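Local structure of protein Dok-7 (Mus musculus, 3ML4) at residues T81-C86 with I148-M153; L112-R117 with I207-G212; H116-T121 with S190-Q195. The protein is a membrane-associated adaptor that binds phosphoinositides and, by dimerizing, probably activates the receptor kinase MuSK within muscle to build neuromuscular synapses. All coordinates share one frame; numbering follows the deposited sequence.

Contact 1: residues T81-C86 with I148-M153; sequences TLAIIC and IPPTVM
Mainly apolar packing joins 81-86 to 148-153: Ala83 and Ile85 of strand 81-86 meet Pro150 and, in the strand that the proline leads into, Val152. Ala83 and Ile85, two residues apart on the strand, both point their CB toward the partner. Pro150 lies against both. Its CG sits 4.0 Å from Ala83 CB, while its CB comes 3.9 Å from Ile85 CG1 and 4.0 Å from Ile85 CD1. Ile85 crosses the proline at about a right angle, so the far end of its longer branch passes across the flank of the pyrrolidine ring instead of running along it.

Ile85 divides its two branches between two partners. With chi1 at -53°, CG1 lies beside the backbone N and serves Pro150, whereas CG2, anti to that N, turns to Val152. There the CG2 methyls of Ile85 and Val152 meet at 4.0 Å, the two chains crossing obliquely. An alanine in place of Ile85 lacks both branches and would probably loosen the packing of the strand against Pro150 and Val152.

One contact mixes polarity: Val152 CG2, the branch beside its own backbone N, also lies 3.7 Å from the carbonyl oxygen of Cys86, a van der Waals approach.

Met92 of strand 90-94 and Leu73 of a loop add further apolar surface around Pro150, and Val143 of strand 141-146 touches Val152. On the 81-86 side, the main chain is tied into its own sheet, for instance Ile84 to Val91.

Such side-chain packing, of a strand in the PH sheet against the entrance to strand 151-157, an outermost strand of the PTB sheet, is an interdomain interface: it sets the PH and PTB domains of Dok-7 against each other.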
loop_
_atom_site.group_PDB
_atom_site.type_symbol
_atom_site.label_atom_id
_atom_site.label_comp_id
_atom_site.label_asym_id
_atom_site.label_seq_id
_atom_site.Cartn_x
_atom_site.Cartn_y
_atom_site.Cartn_z
ATOM N N THR B 81 20.535 -1.585 -17.851
ATOM C CA THR B 81 20.242 -2.215 -16.581
ATOM C C THR B 81 19.270 -1.344 -15.803
ATOM O O THR B 81 19.243 -0.119 -15.973
ATOM C CB THR B 81 21.511 -2.361 -15.721
ATOM O OG1 THR B 81 22.149 -1.088 -15.613
ATOM C CG2 THR B 81 22.480 -3.351 -16.337
ATOM N N LEU B 82 18.474 -1.981 -14.951
ATOM C CA LEU B 82 17.599 -1.262 -14.034
ATOM C C LEU B 82 17.938 -1.647 -12.607
ATOM O O LEU B 82 18.167 -2.815 -12.301
ATOM C CB LEU B 82 16.126 -1.551 -14.336
ATOM C CG LEU B 82 15.058 -0.886 -13.457
ATOM C CD1 LEU B 82 15.072 0.641 -13.598
ATOM C CD2 LEU B 82 13.674 -1.452 -13.775
ATOM N N ALA B 83 17.993 -0.647 -11.741
ATOM C CA ALA B 83 18.240 -0.880 -10.338
ATOM C C ALA B 83 16.940 -0.730 -9.567
ATOM O O ALA B 83 16.263 0.297 -9.669
ATOM C CB ALA B 83 19.282 0.093 -9.823
ATOM N N ILE B 84 16.581 -1.777 -8.832
ATOM C CA ILE B 84 15.569 -1.686 -7.789
ATOM C C ILE B 84 16.335 -1.450 -6.499
ATOM O O ILE B 84 17.011 -2.345 -5.986
ATOM C CB ILE B 84 14.677 -2.956 -7.718
ATOM C CG1 ILE B 84 13.742 -3.000 -8.927
ATOM C CG2 ILE B 84 13.845 -2.984 -6.435
ATOM C CD1 ILE B 84 13.255 -4.387 -9.286
ATOM N N ILE B 85 16.254 -0.220 -6.008
ATOM C CA ILE B 85 16.989 0.194 -4.819
ATOM C C ILE B 85 16.174 -0.098 -3.567
ATOM O O ILE B 85 15.008 0.280 -3.470
ATOM C CB ILE B 85 17.360 1.690 -4.869
ATOM C CG1 ILE B 85 18.082 2.014 -6.180
ATOM C CG2 ILE B 85 18.231 2.073 -3.655
ATOM C CD1 ILE B 85 17.975 3.450 -6.599
ATOM N N CYS B 86 16.801 -0.787 -2.621
ATOM C CA CYS B 86 16.158 -1.142 -1.372
ATOM C C CYS B 86 17.009 -0.679 -0.202
ATOM O O CYS B 86 18.210 -0.439 -0.358
ATOM C CB CYS B 86 15.944 -2.652 -1.302
ATOM S SG CYS B 86 15.026 -3.317 -2.703
ATOM N N ILE B 148 27.276 2.608 -8.105
ATOM C CA ILE B 148 26.728 1.450 -8.772
ATOM C C ILE B 148 27.445 0.260 -8.150
ATOM O O ILE B 148 28.673 0.245 -8.119
ATOM C CB ILE B 148 26.946 1.507 -10.299
ATOM C CG1 ILE B 148 26.247 2.739 -10.889
ATOM C CG2 ILE B 148 26.420 0.236 -10.956
ATOM C CD1 ILE B 148 26.849 3.253 -12.192
ATOM N N PRO B 149 26.685 -0.706 -7.592
ATOM C CA PRO B 149 25.219 -0.674 -7.478
ATOM C C PRO B 149 24.773 0.298 -6.381
ATOM O O PRO B 149 25.439 0.391 -5.353
ATOM C CB PRO B 149 24.858 -2.123 -7.112
ATOM C CG PRO B 149 26.065 -2.656 -6.422
ATOM C CD PRO B 149 27.264 -1.929 -6.999
ATOM N N PRO B 150 23.661 1.027 -6.601
ATOM C CA PRO B 150 23.242 2.072 -5.659
ATOM C C PRO B 150 23.065 1.577 -4.225
ATOM O O PRO B 150 22.463 0.527 -3.999
ATOM C CB PRO B 150 21.903 2.547 -6.230
ATOM C CG PRO B 150 21.959 2.198 -7.661
ATOM C CD PRO B 150 22.731 0.920 -7.738
ATOM N N THR B 151 23.616 2.332 -3.280
ATOM C CA THR B 151 23.419 2.076 -1.853
ATOM C C THR B 151 22.814 3.306 -1.185
ATOM O O THR B 151 23.101 4.434 -1.575
ATOM C CB THR B 151 24.735 1.695 -1.131
ATOM O OG1 THR B 151 25.697 2.742 -1.298
ATOM C CG2 THR B 151 25.303 0.394 -1.681
ATOM N N VAL B 152 21.979 3.070 -0.179
ATOM C CA VAL B 152 21.271 4.133 0.533
ATOM C C VAL B 152 22.193 4.786 1.556
ATOM O O VAL B 152 22.708 4.115 2.451
ATOM C CB VAL B 152 19.982 3.586 1.214
ATOM C CG1 VAL B 152 19.374 4.605 2.189
ATOM C CG2 VAL B 152 18.964 3.179 0.160
HETATM N N MSE B 153 22.388 6.094 1.414
HETATM C CA MSE B 153 23.283 6.867 2.276
HETATM C C MSE B 153 22.557 7.850 3.199
HETATM O O MSE B 153 23.182 8.478 4.054
HETATM C CB MSE B 153 24.302 7.629 1.431
HETATM C CG MSE B 153 23.680 8.451 0.321
HETATM SE SE MSE B 153 24.721 10.035 -0.129
HETATM C CE MSE B 153 23.820 10.484 -1.785
#

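Contact 2: residues L112-R117 with I207-G212; sequences LGEVHR and ISPTKG
Ser208 OG is held by three hydrogen bonds. It gives its proton to Glu114 OE2 at 2.5 Å and accepts two backbone N-H groups: that of Lys211 at 2.8 Å from its N, nearly straight at 161°, and more weakly that of Thr210. With OG anti to the backbone N of Ser208, the hydroxyl folds over its own turn and still faces the carboxylate. It meets that group from above the plane.

Glu114 OE1, the other carboxylate oxygen, takes two bonds. His116 NE2 donates to it at 2.8 Å along an almost straight line of 171°; the oxygen lies in the imidazole plane and is met nearly along its C-O axis, so the bond holds the oxygen in line with the ring N-H. Water 1 donates to OE1 at 2.6 Å and accepts weakly from the N of Thr210, a second path to the turn. A bend at chi2 brings the glutamate's tip round to this place, end on to the CD of Pro209.

Lys211 NZ lies 4.1 Å from Glu114 OE2, too far for a salt bridge, yet its charge would probably favour the ionised carboxylate, as would the donors already bound. Asn139 holds the main chain around Glu114, and Pro35 of the second subunit packs on its side chain. Before it, Gly113 leaves helix 98-112 with phi at 119°, a backbone shape that calls for glycine.

Main-chain bonds in both directions between Ser208 and Gly212 close the turn, in which Lys211 and Gly212 together face Ser208. A classic beta bulge thus combines with an ST motif, through which the C-terminal hairpin of the PTB domain is tied to the start of its first strand, 115-122.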
loop_
_atom_site.group_PDB
_atom_site.type_symbol
_atom_site.label_atom_id
_atom_site.label_comp_id
_atom_site.label_asym_id
_atom_site.label_seq_id
_atom_site.Cartn_x
_atom_site.Cartn_y
_atom_site.Cartn_z
ATOM N N LEU B 112 4.010 1.311 -8.330
ATOM C CA LEU B 112 4.407 1.410 -6.917
ATOM C C LEU B 112 3.821 2.624 -6.181
ATOM O O LEU B 112 3.910 2.711 -4.954
ATOM C CB LEU B 112 5.928 1.339 -6.756
ATOM C CG LEU B 112 6.585 -0.008 -7.088
ATOM C CD1 LEU B 112 8.108 0.096 -7.008
ATOM C CD2 LEU B 112 6.062 -1.150 -6.197
ATOM N N GLY B 113 3.218 3.547 -6.931
ATOM C CA GLY B 113 2.537 4.702 -6.343
ATOM C C GLY B 113 3.159 6.010 -6.779
ATOM O O GLY B 113 2.991 6.437 -7.927
ATOM N N GLU B 114 3.873 6.654 -5.863
ATOM C CA GLU B 114 4.615 7.867 -6.200
ATOM C C GLU B 114 6.107 7.639 -5.988
ATOM O O GLU B 114 6.610 7.702 -4.860
ATOM C CB GLU B 114 4.103 9.072 -5.403
ATOM C CG GLU B 114 2.664 9.486 -5.738
ATOM C CD GLU B 114 2.497 10.037 -7.155
ATOM O OE1 GLU B 114 3.462 10.600 -7.724
ATOM O OE2 GLU B 114 1.382 9.906 -7.704
ATOM N N VAL B 115 6.795 7.342 -7.086
ATOM C CA VAL B 115 8.229 7.052 -7.066
ATOM C C VAL B 115 8.956 7.843 -8.152
ATOM O O VAL B 115 8.777 7.617 -9.353
ATOM C CB VAL B 115 8.543 5.508 -7.071
ATOM C CG1 VAL B 115 7.425 4.708 -7.710
ATOM C CG2 VAL B 115 9.904 5.183 -7.707
ATOM N N HIS B 116 9.765 8.791 -7.679
ATOM C CA HIS B 116 10.408 9.805 -8.502
ATOM C C HIS B 116 11.889 9.866 -8.154
ATOM O O HIS B 116 12.285 9.518 -7.038
ATOM C CB HIS B 116 9.781 11.172 -8.221
ATOM C CG HIS B 116 8.304 11.231 -8.467
ATOM N ND1 HIS B 116 7.752 11.952 -9.508
ATOM C CD2 HIS B 116 7.264 10.675 -7.803
ATOM C CE1 HIS B 116 6.439 11.826 -9.478
ATOM N NE2 HIS B 116 6.116 11.057 -8.452
ATOM N N ARG B 117 12.707 10.310 -9.101
ATOM C CA ARG B 117 14.128 10.440 -8.852
ATOM C C ARG B 117 14.674 11.700 -9.509
ATOM O O ARG B 117 14.253 12.072 -10.605
ATOM C CB ARG B 117 14.877 9.190 -9.334
ATOM C CG ARG B 117 15.376 9.267 -10.762
ATOM C CD ARG B 117 15.950 7.965 -11.246
ATOM N NE ARG B 117 15.035 7.332 -12.186
ATOM C CZ ARG B 117 14.983 7.622 -13.480
ATOM N NH1 ARG B 117 15.816 8.527 -13.992
ATOM N NH2 ARG B 117 14.102 7.004 -14.265
ATOM N N ILE B 207 -2.048 14.709 -1.908
ATOM C CA ILE B 207 -2.298 14.820 -3.332
ATOM C C ILE B 207 -1.168 14.145 -4.101
ATOM O O ILE B 207 0.001 14.303 -3.769
ATOM C CB ILE B 207 -2.431 16.300 -3.784
ATOM C CG1 ILE B 207 -3.347 17.086 -2.832
ATOM C CG2 ILE B 207 -2.955 16.381 -5.222
ATOM C CD1 ILE B 207 -3.146 18.597 -2.863
ATOM N N SER B 208 -1.534 13.362 -5.109
ATOM C CA SER B 208 -0.596 12.921 -6.122
ATOM C C SER B 208 -0.653 13.966 -7.216
ATOM O O SER B 208 -1.741 14.301 -7.670
ATOM C CB SER B 208 -1.010 11.557 -6.675
ATOM O OG SER B 208 -0.568 11.380 -8.012
ATOM N N PRO B 209 0.510 14.492 -7.649
ATOM C CA PRO B 209 0.483 15.567 -8.640
ATOM C C PRO B 209 -0.281 15.146 -9.879
ATOM O O PRO B 209 -0.929 15.963 -10.528
ATOM C CB PRO B 209 1.967 15.774 -8.972
ATOM C CG PRO B 209 2.684 15.330 -7.742
ATOM C CD PRO B 209 1.891 14.143 -7.266
ATOM N N THR B 210 -0.216 13.857 -10.177
ATOM C CA THR B 210 -0.793 13.309 -11.385
ATOM C C THR B 210 -2.199 12.739 -11.147
ATOM O O THR B 210 -3.100 12.968 -11.946
ATOM C CB THR B 210 0.196 12.289 -12.040
ATOM O OG1 THR B 210 -0.042 12.209 -13.449
ATOM C CG2 THR B 210 0.108 10.912 -11.415
ATOM N N LYS B 211 -2.398 12.045 -10.028
ATOM C CA LYS B 211 -3.663 11.338 -9.770
ATOM C C LYS B 211 -4.667 12.089 -8.887
ATOM O O LYS B 211 -5.803 11.647 -8.725
ATOM C CB LYS B 211 -3.393 9.947 -9.180
ATOM C CG LYS B 211 -2.720 8.988 -10.141
ATOM C CD LYS B 211 -2.727 7.569 -9.615
ATOM C CE LYS B 211 -1.415 7.207 -8.966
ATOM N NZ LYS B 211 -0.348 6.931 -9.967
ATOM N N GLY B 212 -4.262 13.225 -8.332
ATOM C CA GLY B 212 -5.067 13.899 -7.321
ATOM C C GLY B 212 -5.024 13.100 -6.030
ATOM O O GLY B 212 -4.120 12.273 -5.846
HETATM O O HOH W 1 2.628 12.017 -9.720
#

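Contact 3: residues H116-T121 with S190-Q195; sequences HRFHVT and SAEGEQ
Aromatic and aliphatic contacts carry most of the packing of segment 190-195 on strand 115-122. Phe118 points toward the helix start, its CG beside the backbone N. Its CE1 lies 4.2 Å from the CB of Gln195, obliquely placed to the ring, and its CD1 is 3.9 Å from Glu192 CB. Farther along the strand, the CG1 branch of Val120 reaches the CB of Ser190 at 3.9 Å, where the two main chains also draw nearest.

A carboxylate meets the rim of the ring. Glu192, extended beyond CG, brings OE1 to 3.6 Å from Phe118 CD1, near the ring plane at the edge, with the two planes 74° apart; the C-H edge probably suits a negative oxygen better than the face would.

The polar contribution is local to 190-195. Ser190 OG accepts the N-H of Glu192 at 3.2 Å from its N, forming an ST turn that leads to Glu192 at the N-cap position.

Met196 and Leu199 of the same helix continue the cover over Phe118. A C-terminal helix, 193-203, laid against the strands of the sheet in this way is a hallmark of the PTB fold, which belongs to the PH superfold.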
loop_
_atom_site.group_PDB
_atom_site.type_symbol
_atom_site.label_atom_id
_atom_site.label_comp_id
_atom_site.label_asym_id
_atom_site.label_seq_id
_atom_site.Cartn_x
_atom_site.Cartn_y
_atom_site.Cartn_z
ATOM N N HIS B 116 9.765 8.791 -7.679
ATOM C CA HIS B 116 10.408 9.805 -8.502
ATOM C C HIS B 116 11.889 9.866 -8.154
ATOM O O HIS B 116 12.285 9.518 -7.038
ATOM C CB HIS B 116 9.781 11.172 -8.221
ATOM C CG HIS B 116 8.304 11.231 -8.467
ATOM N ND1 HIS B 116 7.752 11.952 -9.508
ATOM C CD2 HIS B 116 7.264 10.675 -7.803
ATOM C CE1 HIS B 116 6.439 11.826 -9.478
ATOM N NE2 HIS B 116 6.116 11.057 -8.452
ATOM N N ARG B 117 12.707 10.310 -9.101
ATOM C CA ARG B 117 14.128 10.440 -8.852
ATOM C C ARG B 117 14.674 11.700 -9.509
ATOM O O ARG B 117 14.253 12.072 -10.605
ATOM C CB ARG B 117 14.877 9.190 -9.334
ATOM C CG ARG B 117 15.376 9.267 -10.762
ATOM C CD ARG B 117 15.950 7.965 -11.246
ATOM N NE ARG B 117 15.035 7.332 -12.186
ATOM C CZ ARG B 117 14.983 7.622 -13.480
ATOM N NH1 ARG B 117 15.816 8.527 -13.992
ATOM N NH2 ARG B 117 14.102 7.004 -14.265
ATOM N N PHE B 118 15.608 12.354 -8.826
ATOM C CA PHE B 118 16.251 13.563 -9.336
ATOM C C PHE B 118 17.755 13.475 -9.137
ATOM O O PHE B 118 18.223 13.253 -8.015
ATOM C CB PHE B 118 15.730 14.798 -8.605
ATOM C CG PHE B 118 14.230 14.938 -8.613
ATOM C CD1 PHE B 118 13.605 15.780 -9.522
ATOM C CD2 PHE B 118 13.442 14.242 -7.692
ATOM C CE1 PHE B 118 12.214 15.926 -9.525
ATOM C CE2 PHE B 118 12.062 14.376 -7.693
ATOM C CZ PHE B 118 11.447 15.225 -8.611
ATOM N N HIS B 119 18.509 13.634 -10.227
ATOM C CA HIS B 119 19.968 13.705 -10.161
ATOM C C HIS B 119 20.394 14.992 -9.452
ATOM O O HIS B 119 20.098 16.097 -9.917
ATOM C CB HIS B 119 20.589 13.650 -11.559
ATOM C CG HIS B 119 20.476 12.314 -12.234
ATOM N ND1 HIS B 119 19.982 12.159 -13.512
ATOM C CD2 HIS B 119 20.761 11.066 -11.788
ATOM C CE1 HIS B 119 19.994 10.877 -13.837
ATOM N NE2 HIS B 119 20.458 10.192 -12.807
ATOM N N VAL B 120 21.077 14.838 -8.321
ATOM C CA VAL B 120 21.514 15.970 -7.495
ATOM C C VAL B 120 22.998 15.889 -7.100
ATOM O O VAL B 120 23.646 14.850 -7.260
ATOM C CB VAL B 120 20.660 16.106 -6.195
ATOM C CG1 VAL B 120 19.159 16.217 -6.519
ATOM C CG2 VAL B 120 20.936 14.944 -5.232
ATOM N N THR B 121 23.519 17.002 -6.589
ATOM C CA THR B 121 24.845 17.066 -6.000
ATOM C C THR B 121 24.690 17.449 -4.538
ATOM O O THR B 121 24.165 18.520 -4.229
ATOM C CB THR B 121 25.719 18.121 -6.701
ATOM O OG1 THR B 121 25.577 18.002 -8.126
ATOM C CG2 THR B 121 27.183 17.963 -6.302
ATOM N N SER B 190 20.631 21.204 -7.888
ATOM C CA SER B 190 19.893 20.645 -9.012
ATOM C C SER B 190 19.135 21.743 -9.730
ATOM O O SER B 190 18.888 22.805 -9.159
ATOM C CB SER B 190 18.903 19.584 -8.539
ATOM O OG SER B 190 18.160 19.084 -9.636
ATOM N N ALA B 191 18.750 21.474 -10.976
ATOM C CA ALA B 191 17.932 22.412 -11.745
ATOM C C ALA B 191 16.421 22.112 -11.619
ATOM O O ALA B 191 15.603 22.670 -12.356
ATOM C CB ALA B 191 18.377 22.429 -13.217
ATOM N N GLU B 192 16.054 21.247 -10.674
ATOM C CA GLU B 192 14.667 20.799 -10.557
ATOM C C GLU B 192 14.071 21.018 -9.161
ATOM O O GLU B 192 13.189 20.278 -8.729
ATOM C CB GLU B 192 14.549 19.324 -10.975
ATOM C CG GLU B 192 15.038 19.029 -12.389
ATOM C CD GLU B 192 15.079 17.551 -12.682
ATOM O OE1 GLU B 192 15.883 16.843 -12.044
ATOM O OE2 GLU B 192 14.308 17.090 -13.552
ATOM N N GLY B 193 14.550 22.048 -8.472
ATOM C CA GLY B 193 14.124 22.335 -7.109
ATOM C C GLY B 193 12.655 22.683 -6.999
ATOM O O GLY B 193 11.985 22.265 -6.052
ATOM N N GLU B 194 12.169 23.464 -7.962
ATOM C CA GLU B 194 10.754 23.817 -8.066
ATOM C C GLU B 194 9.890 22.561 -8.251
ATOM O O GLU B 194 8.821 22.450 -7.650
ATOM C CB GLU B 194 10.527 24.806 -9.215
ATOM C CG GLU B 194 10.853 26.267 -8.874
ATOM C CD GLU B 194 10.827 27.184 -10.101
ATOM O OE1 GLU B 194 9.899 28.015 -10.219
ATOM O OE2 GLU B 194 11.731 27.062 -10.957
ATOM N N GLN B 195 10.363 21.625 -9.072
ATOM C CA GLN B 195 9.708 20.326 -9.246
ATOM C C GLN B 195 9.755 19.468 -7.990
ATOM O O GLN B 195 8.798 18.755 -7.696
ATOM C CB GLN B 195 10.323 19.553 -10.411
ATOM C CG GLN B 195 9.676 19.858 -11.741
ATOM C CD GLN B 195 10.547 19.500 -12.926
ATOM O OE1 GLN B 195 11.345 18.557 -12.877
ATOM N NE2 GLN B 195 10.396 20.256 -14.008
#

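In the fold
Contact 1 links the PH and PTB domains, whereas contacts 2 and 3 lie within the PTB domain. The latter two share strand 115-122, overlapping at His116 and Arg117, with centres about 15 Å apart; contact 1 lies about 20 Å from contact 2 and 18 Å from contact 3, centre to centre. In chain order come 81-86, then 112-117 and 116-121, then 148-153, and last 190-195 and 207-212, so contact 1 crosses both others. Strand 115-122, in the middle of the seven-stranded sheet, is met by helix 193-203 and the hairpin after it, while the start of strand 151-157, at the sheet's edge, packs against the PH domain, consistent with the two domains forming one compact unit.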